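Local coordinates for hypothetical protein SMU.776 (Streptococcus mutans, PDB 2B78), which is of unknown function but is probably an S-adenosyl-L-methionine-dependent methyltransferase that may act on RNA, at residues 181-186 with 193-198; 278-283 with 314-319. All blocks are in the same frame, centred on the assembly; numbering follows the deposited sequence.

Contact 1 of 2, residues 181-186 with 193-198; sequences ISYNVF and TGIFLD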
ATOM      1  N   ILE A 181       3.942 -18.688  -3.758  1.00 11.24           N
ATOM      2  CA  ILE A 181       4.734 -19.000  -2.567  1.00 12.74           C
ATOM      3  C   ILE A 181       3.947 -18.556  -1.332  1.00 14.52           C
ATOM      4  O   ILE A 181       3.024 -17.728  -1.428  1.00 13.20           O
ATOM      5  CB  ILE A 181       6.151 -18.363  -2.604  1.00 11.86           C
ATOM      6  CG1 ILE A 181       6.082 -16.859  -2.400  1.00 11.63           C
ATOM      7  CG2 ILE A 181       6.829 -18.685  -3.950  1.00  9.86           C
ATOM      8  CD1 ILE A 181       7.444 -16.255  -2.059  1.00 11.17           C
ATOM      9  N   SER A 182       4.283 -19.120  -0.175  1.00 15.53           N
ATOM     10  CA  SER A 182       3.554 -18.819   1.059  1.00 15.51           C
ATOM     11  C   SER A 182       4.083 -17.660   1.879  1.00 16.79           C
ATOM     12  O   SER A 182       5.287 -17.408   1.916  1.00 17.37           O
ATOM     13  CB  SER A 182       3.510 -20.066   1.954  1.00 15.18           C
ATOM     14  OG  SER A 182       2.872 -21.146   1.294  1.00 15.43           O
ATOM     15  N   TYR A 183       3.159 -16.973   2.552  1.00 16.95           N
ATOM     16  CA  TYR A 183       3.473 -15.846   3.419  1.00 16.30           C
ATOM     17  C   TYR A 183       2.572 -15.943   4.651  1.00 15.18           C
ATOM     18  O   TYR A 183       1.386 -16.258   4.538  1.00 15.93           O
ATOM     19  CB  TYR A 183       3.188 -14.519   2.712  1.00 17.55           C
ATOM     20  CG  TYR A 183       4.112 -14.217   1.559  1.00 17.93           C
ATOM     21  CD1 TYR A 183       5.387 -13.705   1.781  1.00 17.99           C
ATOM     22  CD2 TYR A 183       3.715 -14.456   0.249  1.00 18.78           C
ATOM     23  CE1 TYR A 183       6.256 -13.433   0.717  1.00 16.96           C
ATOM     24  CE2 TYR A 183       4.572 -14.191  -0.821  1.00 19.75           C
ATOM     25  CZ  TYR A 183       5.841 -13.679  -0.573  1.00 17.29           C
ATOM     26  OH  TYR A 183       6.681 -13.402  -1.627  1.00 16.17           O
ATOM     27  N   ASN A 184       3.148 -15.664   5.813  1.00 13.27           N
ATOM     28  CA  ASN A 184       2.440 -15.701   7.088  1.00 12.85           C
ATOM     29  C   ASN A 184       1.811 -14.333   7.375  1.00 12.71           C
ATOM     30  O   ASN A 184       2.496 -13.308   7.386  1.00 11.96           O
ATOM     31  CB  ASN A 184       3.422 -16.094   8.206  1.00 12.92           C
ATOM     32  CG  ASN A 184       2.801 -16.028   9.596  1.00 13.75           C
ATOM     33  OD1 ASN A 184       2.841 -14.992  10.266  1.00 15.92           O
ATOM     34  ND2 ASN A 184       2.220 -17.136  10.036  1.00 11.28           N
ATOM     35  N   VAL A 185       0.498 -14.326   7.594  1.00 12.32           N
ATOM     36  CA  VAL A 185      -0.221 -13.088   7.871  1.00 11.53           C
ATOM     37  C   VAL A 185      -1.087 -13.191   9.122  1.00 11.48           C
ATOM     38  O   VAL A 185      -1.308 -14.283   9.668  1.00 12.47           O
ATOM     39  CB  VAL A 185      -1.122 -12.667   6.671  1.00 11.37           C
ATOM     40  CG1 VAL A 185      -0.273 -12.510   5.406  1.00  9.03           C
ATOM     41  CG2 VAL A 185      -2.223 -13.692   6.447  1.00 10.55           C
ATOM     42  N   PHE A 186      -1.581 -12.040   9.562  1.00 11.04           N
ATOM     43  CA  PHE A 186      -2.424 -11.946  10.747  1.00 11.42           C
ATOM     44  C   PHE A 186      -3.404 -10.802  10.504  1.00 12.21           C
ATOM     45  O   PHE A 186      -3.012  -9.752   9.997  1.00 13.54           O
ATOM     46  CB  PHE A 186      -1.549 -11.714  11.996  1.00 10.37           C
ATOM     47  CG  PHE A 186      -0.409 -10.735  11.795  1.00 10.07           C
ATOM     48  CD1 PHE A 186      -0.574  -9.375  12.071  1.00 10.10           C
ATOM     49  CD2 PHE A 186       0.831 -11.179  11.353  1.00  8.16           C
ATOM     50  CE1 PHE A 186       0.488  -8.474  11.909  1.00  9.19           C
ATOM     51  CE2 PHE A 186       1.901 -10.290  11.186  1.00  9.09           C
ATOM     52  CZ  PHE A 186       1.730  -8.937  11.465  1.00  9.55           C
ATOM     53  N   THR A 193      -0.839  -6.213   8.577  1.00 21.14           N
ATOM     54  CA  THR A 193      -1.154  -7.629   8.463  1.00 19.07           C
ATOM     55  C   THR A 193       0.010  -8.586   8.244  1.00 18.93           C
ATOM     56  O   THR A 193      -0.219  -9.771   8.017  1.00 19.28           O
ATOM     57  CB  THR A 193      -2.101  -7.844   7.295  1.00 19.43           C
ATOM     58  OG1 THR A 193      -1.398  -7.551   6.078  1.00 19.36           O
ATOM     59  CG2 THR A 193      -3.299  -6.935   7.412  1.00 17.83           C
ATOM     60  N   GLY A 194       1.245  -8.091   8.275  1.00 17.89           N
ATOM     61  CA  GLY A 194       2.383  -8.974   8.065  1.00 17.14           C
ATOM     62  C   GLY A 194       2.914  -8.895   6.648  1.00 16.86           C
ATOM     63  O   GLY A 194       3.982  -9.428   6.343  1.00 17.20           O
ATOM     64  N   ILE A 195       2.155  -8.256   5.765  1.00 16.34           N
ATOM     65  CA  ILE A 195       2.584  -8.113   4.386  1.00 16.13           C
ATOM     66  C   ILE A 195       1.868  -6.942   3.722  1.00 14.91           C
ATOM     67  O   ILE A 195       0.764  -6.550   4.136  1.00 15.68           O
ATOM     68  CB  ILE A 195       2.323  -9.416   3.575  1.00 16.19           C
ATOM     69  CG1 ILE A 195       3.011  -9.323   2.204  1.00 16.70           C
ATOM     70  CG2 ILE A 195       0.826  -9.613   3.350  1.00 15.31           C
ATOM     71  CD1 ILE A 195       3.064 -10.652   1.448  1.00 14.06           C
ATOM     72  N   PHE A 196       2.514  -6.349   2.724  1.00 14.80           N
ATOM     73  CA  PHE A 196       1.896  -5.262   1.977  1.00 14.65           C
ATOM     74  C   PHE A 196       1.647  -5.840   0.602  1.00 14.06           C
ATOM     75  O   PHE A 196       2.571  -6.033  -0.190  1.00 15.66           O
ATOM     76  CB  PHE A 196       2.814  -4.041   1.922  1.00 16.59           C
ATOM     77  CG  PHE A 196       2.745  -3.194   3.166  1.00 17.01           C
ATOM     78  CD1 PHE A 196       1.723  -2.259   3.328  1.00 16.46           C
ATOM     79  CD2 PHE A 196       3.645  -3.391   4.203  1.00 15.67           C
ATOM     80  CE1 PHE A 196       1.594  -1.535   4.513  1.00 16.51           C
ATOM     81  CE2 PHE A 196       3.526  -2.673   5.395  1.00 17.65           C
ATOM     82  CZ  PHE A 196       2.496  -1.743   5.548  1.00 16.76           C
ATOM     83  N   LEU A 197       0.383  -6.139   0.336  1.00 12.33           N
ATOM     84  CA  LEU A 197      -0.012  -6.752  -0.919  1.00 12.61           C
ATOM     85  C   LEU A 197       0.317  -5.937  -2.155  1.00 12.02           C
ATOM     86  O   LEU A 197       0.518  -6.505  -3.229  1.00 11.56           O
ATOM     87  CB  LEU A 197      -1.516  -7.074  -0.894  1.00 11.18           C
ATOM     88  CG  LEU A 197      -1.989  -8.050   0.201  1.00 12.55           C
ATOM     89  CD1 LEU A 197      -3.496  -8.236   0.098  1.00 12.26           C
ATOM     90  CD2 LEU A 197      -1.292  -9.392   0.050  1.00  8.29           C
ATOM     91  N   ASP A 198       0.373  -4.614  -2.022  1.00 10.81           N
ATOM     92  CA  ASP A 198       0.671  -3.789  -3.188  1.00 12.76           C
ATOM     93  C   ASP A 198       2.060  -4.017  -3.783  1.00 12.69           C
ATOM     94  O   ASP A 198       2.316  -3.633  -4.917  1.00 15.19           O
ATOM     95  CB  ASP A 198       0.462  -2.294  -2.881  1.00 13.51           C
ATOM     96  CG  ASP A 198       1.185  -1.833  -1.626  1.00 14.27           C
ATOM     97  OD1 ASP A 198       2.353  -2.207  -1.425  1.00  9.27           O
ATOM     98  OD2 ASP A 198       0.571  -1.073  -0.841  1.00 18.95           O
TER

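Contact 2 of 2, residues 278-283 with 314-319; sequences YARRHH and IRQGLE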
ATOM      1  N   TYR A 278      27.505   0.092  11.026  1.00 11.54           N
ATOM      2  CA  TYR A 278      28.009  -1.236  11.376  1.00 11.24           C
ATOM      3  C   TYR A 278      28.607  -1.881  10.133  1.00 11.29           C
ATOM      4  O   TYR A 278      29.661  -2.527  10.175  1.00 12.02           O
ATOM      5  CB  TYR A 278      26.857  -2.106  11.886  1.00 11.73           C
ATOM      6  CG  TYR A 278      27.289  -3.408  12.528  1.00 14.24           C
ATOM      7  CD1 TYR A 278      27.881  -3.419  13.790  1.00 15.49           C
ATOM      8  CD2 TYR A 278      27.102  -4.627  11.879  1.00 14.51           C
ATOM      9  CE1 TYR A 278      28.275  -4.614  14.396  1.00 15.73           C
ATOM     10  CE2 TYR A 278      27.495  -5.832  12.473  1.00 14.10           C
ATOM     11  CZ  TYR A 278      28.079  -5.815  13.732  1.00 14.94           C
ATOM     12  OH  TYR A 278      28.469  -6.997  14.336  1.00 17.23           O
ATOM     13  N   ALA A 279      27.913  -1.703   9.017  1.00 12.01           N
ATOM     14  CA  ALA A 279      28.333  -2.268   7.742  1.00 13.16           C
ATOM     15  C   ALA A 279      29.651  -1.657   7.276  1.00 13.16           C
ATOM     16  O   ALA A 279      30.532  -2.357   6.764  1.00 12.18           O
ATOM     17  CB  ALA A 279      27.246  -2.032   6.708  1.00 13.21           C
ATOM     18  N   ARG A 280      29.776  -0.345   7.442  1.00 13.06           N
ATOM     19  CA  ARG A 280      31.002   0.344   7.054  1.00 15.07           C
ATOM     20  C   ARG A 280      32.146  -0.169   7.924  1.00 15.56           C
ATOM     21  O   ARG A 280      33.235  -0.478   7.429  1.00 14.67           O
ATOM     22  CB  ARG A 280      30.845   1.856   7.233  1.00 14.46           C
ATOM     23  CG  ARG A 280      29.831   2.503   6.295  1.00 15.29           C
ATOM     24  CD  ARG A 280      30.004   4.017   6.289  1.00 14.92           C
ATOM     25  NE  ARG A 280      29.601   4.652   7.545  1.00 11.91           N
ATOM     26  CZ  ARG A 280      28.359   5.039   7.821  1.00 12.37           C
ATOM     27  NH1 ARG A 280      27.390   4.854   6.933  1.00 12.61           N
ATOM     28  NH2 ARG A 280      28.083   5.628   8.981  1.00 11.89           N
ATOM     29  N   ARG A 281      31.877  -0.269   9.223  1.00 16.87           N
ATOM     30  CA  ARG A 281      32.858  -0.742  10.195  1.00 17.94           C
ATOM     31  C   ARG A 281      33.370  -2.153   9.917  1.00 18.01           C
ATOM     32  O   ARG A 281      34.569  -2.431  10.065  1.00 18.86           O
ATOM     33  CB  ARG A 281      32.243  -0.678  11.598  1.00 20.26           C
ATOM     34  CG  ARG A 281      33.070  -1.343  12.701  1.00 23.98           C
ATOM     35  CD  ARG A 281      32.347  -1.257  14.043  1.00 27.86           C
ATOM     36  NE  ARG A 281      32.055   0.127  14.427  1.00 34.18           N
ATOM     37  CZ  ARG A 281      30.839   0.680  14.470  1.00 35.33           C
ATOM     38  NH1 ARG A 281      29.747  -0.020  14.157  1.00 34.60           N
ATOM     39  NH2 ARG A 281      30.714   1.955  14.823  1.00 34.64           N
ATOM     40  N   HIS A 282      32.472  -3.042   9.498  1.00 16.98           N
ATOM     41  CA  HIS A 282      32.834  -4.430   9.221  1.00 16.40           C
ATOM     42  C   HIS A 282      33.018  -4.781   7.745  1.00 15.72           C
ATOM     43  O   HIS A 282      33.119  -5.964   7.375  1.00 14.26           O
ATOM     44  CB  HIS A 282      31.800  -5.346   9.876  1.00 16.82           C
ATOM     45  CG  HIS A 282      31.793  -5.250  11.370  1.00 15.91           C
ATOM     46  ND1 HIS A 282      32.795  -5.787  12.152  1.00 16.24           N
ATOM     47  CD2 HIS A 282      30.939  -4.634  12.222  1.00 17.25           C
ATOM     48  CE1 HIS A 282      32.559  -5.504  13.420  1.00 16.28           C
ATOM     49  NE2 HIS A 282      31.438  -4.805  13.491  1.00 17.42           N
ATOM     50  N   HIS A 283      33.081  -3.746   6.911  1.00 15.97           N
ATOM     51  CA  HIS A 283      33.281  -3.898   5.470  1.00 16.70           C
ATOM     52  C   HIS A 283      32.258  -4.807   4.811  1.00 15.57           C
ATOM     53  O   HIS A 283      32.597  -5.602   3.928  1.00 15.99           O
ATOM     54  CB  HIS A 283      34.688  -4.433   5.190  1.00 19.00           C
ATOM     55  CG  HIS A 283      35.779  -3.471   5.551  1.00 20.56           C
ATOM     56  ND1 HIS A 283      37.105  -3.843   5.631  1.00 20.02           N
ATOM     57  CD2 HIS A 283      35.739  -2.150   5.846  1.00 21.39           C
ATOM     58  CE1 HIS A 283      37.834  -2.791   5.964  1.00 21.59           C
ATOM     59  NE2 HIS A 283      37.030  -1.751   6.099  1.00 21.10           N
ATOM     60  N   ILE A 314      19.887   6.374   0.225  1.00 13.53           N
ATOM     61  CA  ILE A 314      20.548   6.093  -1.039  1.00 12.75           C
ATOM     62  C   ILE A 314      22.052   6.330  -0.939  1.00 13.07           C
ATOM     63  O   ILE A 314      22.850   5.503  -1.388  1.00 13.52           O
ATOM     64  CB  ILE A 314      19.971   6.985  -2.163  1.00 13.79           C
ATOM     65  CG1 ILE A 314      18.521   6.582  -2.454  1.00 13.86           C
ATOM     66  CG2 ILE A 314      20.824   6.863  -3.421  1.00 13.05           C
ATOM     67  CD1 ILE A 314      18.374   5.205  -3.111  1.00 13.68           C
ATOM     68  N   ARG A 315      22.436   7.454  -0.338  1.00 12.69           N
ATOM     69  CA  ARG A 315      23.846   7.811  -0.185  1.00 12.26           C
ATOM     70  C   ARG A 315      24.601   6.765   0.616  1.00 12.07           C
ATOM     71  O   ARG A 315      25.635   6.254   0.176  1.00 12.94           O
ATOM     72  CB  ARG A 315      23.988   9.174   0.500  1.00 14.09           C
ATOM     73  CG  ARG A 315      25.446   9.661   0.650  1.00 16.63           C
ATOM     74  CD  ARG A 315      25.537  11.064   1.254  1.00 15.42           C
ATOM     75  NE  ARG A 315      24.861  12.066   0.432  1.00 18.50           N
ATOM     76  CZ  ARG A 315      23.636  12.530   0.660  1.00 20.34           C
ATOM     77  NH1 ARG A 315      22.929  12.092   1.702  1.00 19.85           N
ATOM     78  NH2 ARG A 315      23.111  13.427  -0.164  1.00 21.58           N
ATOM     79  N   GLN A 316      24.090   6.450   1.797  1.00 10.79           N
ATOM     80  CA  GLN A 316      24.746   5.472   2.644  1.00 11.01           C
ATOM     81  C   GLN A 316      24.656   4.051   2.092  1.00 10.98           C
ATOM     82  O   GLN A 316      25.570   3.248   2.281  1.00 10.77           O
ATOM     83  CB  GLN A 316      24.188   5.583   4.061  1.00 10.63           C
ATOM     84  CG  GLN A 316      24.582   6.918   4.703  1.00 10.64           C
ATOM     85  CD  GLN A 316      24.292   6.979   6.189  1.00 13.38           C
ATOM     86  OE1 GLN A 316      24.493   6.000   6.912  1.00 11.90           O
ATOM     87  NE2 GLN A 316      23.836   8.139   6.658  1.00 12.95           N
ATOM     88  N   GLY A 317      23.571   3.746   1.389  1.00 11.98           N
ATOM     89  CA  GLY A 317      23.438   2.429   0.794  1.00 12.68           C
ATOM     90  C   GLY A 317      24.503   2.227  -0.272  1.00 13.41           C
ATOM     91  O   GLY A 317      25.095   1.149  -0.388  1.00 13.51           O
ATOM     92  N   LEU A 318      24.754   3.271  -1.059  1.00 15.09           N
ATOM     93  CA  LEU A 318      25.757   3.207  -2.112  1.00 15.78           C
ATOM     94  C   LEU A 318      27.139   2.900  -1.556  1.00 17.00           C
ATOM     95  O   LEU A 318      27.959   2.289  -2.239  1.00 18.47           O
ATOM     96  CB  LEU A 318      25.800   4.525  -2.883  1.00 14.85           C
ATOM     97  CG  LEU A 318      24.619   4.732  -3.827  1.00 16.10           C
ATOM     98  CD1 LEU A 318      24.617   6.146  -4.374  1.00 14.25           C
ATOM     99  CD2 LEU A 318      24.712   3.722  -4.953  1.00 15.50           C
ATOM    100  N   GLU A 319      27.384   3.308  -0.313  1.00 18.21           N
ATOM    101  CA  GLU A 319      28.677   3.082   0.330  1.00 18.52           C
ATOM    102  C   GLU A 319      28.943   1.612   0.639  1.00 17.67           C
ATOM    103  O   GLU A 319      30.096   1.206   0.790  1.00 18.37           O
ATOM    104  CB  GLU A 319      28.780   3.890   1.629  1.00 18.70           C
ATOM    105  CG  GLU A 319      28.700   5.402   1.458  1.00 21.14           C
ATOM    106  CD  GLU A 319      28.888   6.124   2.775  1.00 21.81           C
ATOM    107  OE1 GLU A 319      29.978   5.985   3.375  1.00 25.29           O
ATOM    108  OE2 GLU A 319      27.953   6.819   3.217  1.00 23.27           O
TER
HETATM  109  O   HOH W   1      25.267   5.636   9.432  1.00 20.68           O
HETATM  110  O   HOH W   2      26.938   3.049   4.707  1.00 25.31           O

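Contact 1 of 2, residues 181-186 with 193-198
The ring of Phe186 lies flat against the peptide that joins Thr193 to Gly194, with Thr193 C above the ring centre. Its far end continues over the glycine, where Phe186 CZ comes within 3.3 Å of Gly194 N and CE2 lies close to Gly194 CA. A positive phi of 100° and the nearness of the ring leave little room for a side chain at Gly194. With CG between the backbone N and the carbonyl carbon (chi1 41°), the ring end of Phe186 turns toward the loop. Phe186 N bonds to Thr193 O at 3.1 Å, fairly straight at 159°, reaching the oxygen from above the carbonyl plane. In the return direction there is a bent CA-H...O contact, Thr193 CA to Phe186 O at 3.2 Å.

Back along the strand, toward Tyr183, the contact turns apolar. Ile195 CG1 is anti to the backbone N, and the extended chain carries CD1 over one face of the Tyr183 ring in a CH-pi contact, 3.9 Å from the centroid and displaced toward CG. The other branch of Ile195, CG2, meets Val185 CG1 at 3.7 Å. Residues beyond the two segments fix the polar groups: Tyr222 OH accepts from Gly194 N, Thr193 OG1 bonds to Tyr115 OH, and His254 NE2 bonds to Asn184 O while its ring meets Tyr183 edge-to-face. The 181-185 strand of a two-stranded antiparallel hairpin is thus joined to the loop that leads into helix 200-210. The Phe186 end of the contact lies beside Arg246, a residue of the S-adenosyl-L-homocysteine site, empty in this model, of a Rossmann-like methyltransferase.

Contact 2 of 2, residues 278-283 with 314-319
Arg280 of helix 272-281 reaches across to Gln316 and Glu319 of helix 306-319, a bridge between two helices of the Rossmann-like methyltransferase fold. The direct bond runs from Arg280 NH1 to Gln316 OE1, 3.1 Å long with an angle of 161° at the hydrogen. The oxygen sits at the guanidinium edge, in its plane, yet the donor stands above the plane of the amide carbonyl, since the two flat groups are turned 67° apart. A bend in the arginine chain at chi3 (-70°) brings the guanidinium round to meet the glutamine.

Two waters double this link. Water 1 accepts from Arg280 NH2 and donates to Gln316 OE1 at 2.7 Å, so the amide oxygen takes two hydrogen bonds. Water 2 accepts from Arg280 NH1 at 2.9 Å and donates to Gln316 O, so that the carbonyl is linked to the arginine through a water. NH1 thereby serves both the amide oxygen and a water.

Glu319 contributes charge without a salt bridge: OE2 is 4.2 Å from Arg280 NH1 and well out of the guanidinium plane, probably a mild electrostatic attraction. Just after Arg280 the helix ends in a Schellman motif, in which Leu284 N bonds to Ala279 O and His283 N weakly to Arg280 O, with His283 at positive phi as C-prime residue. The carboxylate's other oxygen, Glu319 OE1, rests 3.5 Å from Arg280 CD.

Contact 1 closes before contact 2 opens along the chain, and the two lie apart, their centres 29 Å from one another and their nearest atoms about 18 Å. Both belong to the methyltransferase part of the chain. They illustrate how one fold uses different kinds of joint: contact 1 is a buried link between a hairpin and a loop, whereas contact 2 is a surface link between helix 272-281, which follows strand 265-269, and helix 306-319, which precedes strand 325-331, both strands belonging to the seven-stranded sheet. The first reaches the S-adenosyl-L-homocysteine site, empty in this model; the second stands back from it, the side chain of Gln316 about 7 Å from that of Val272.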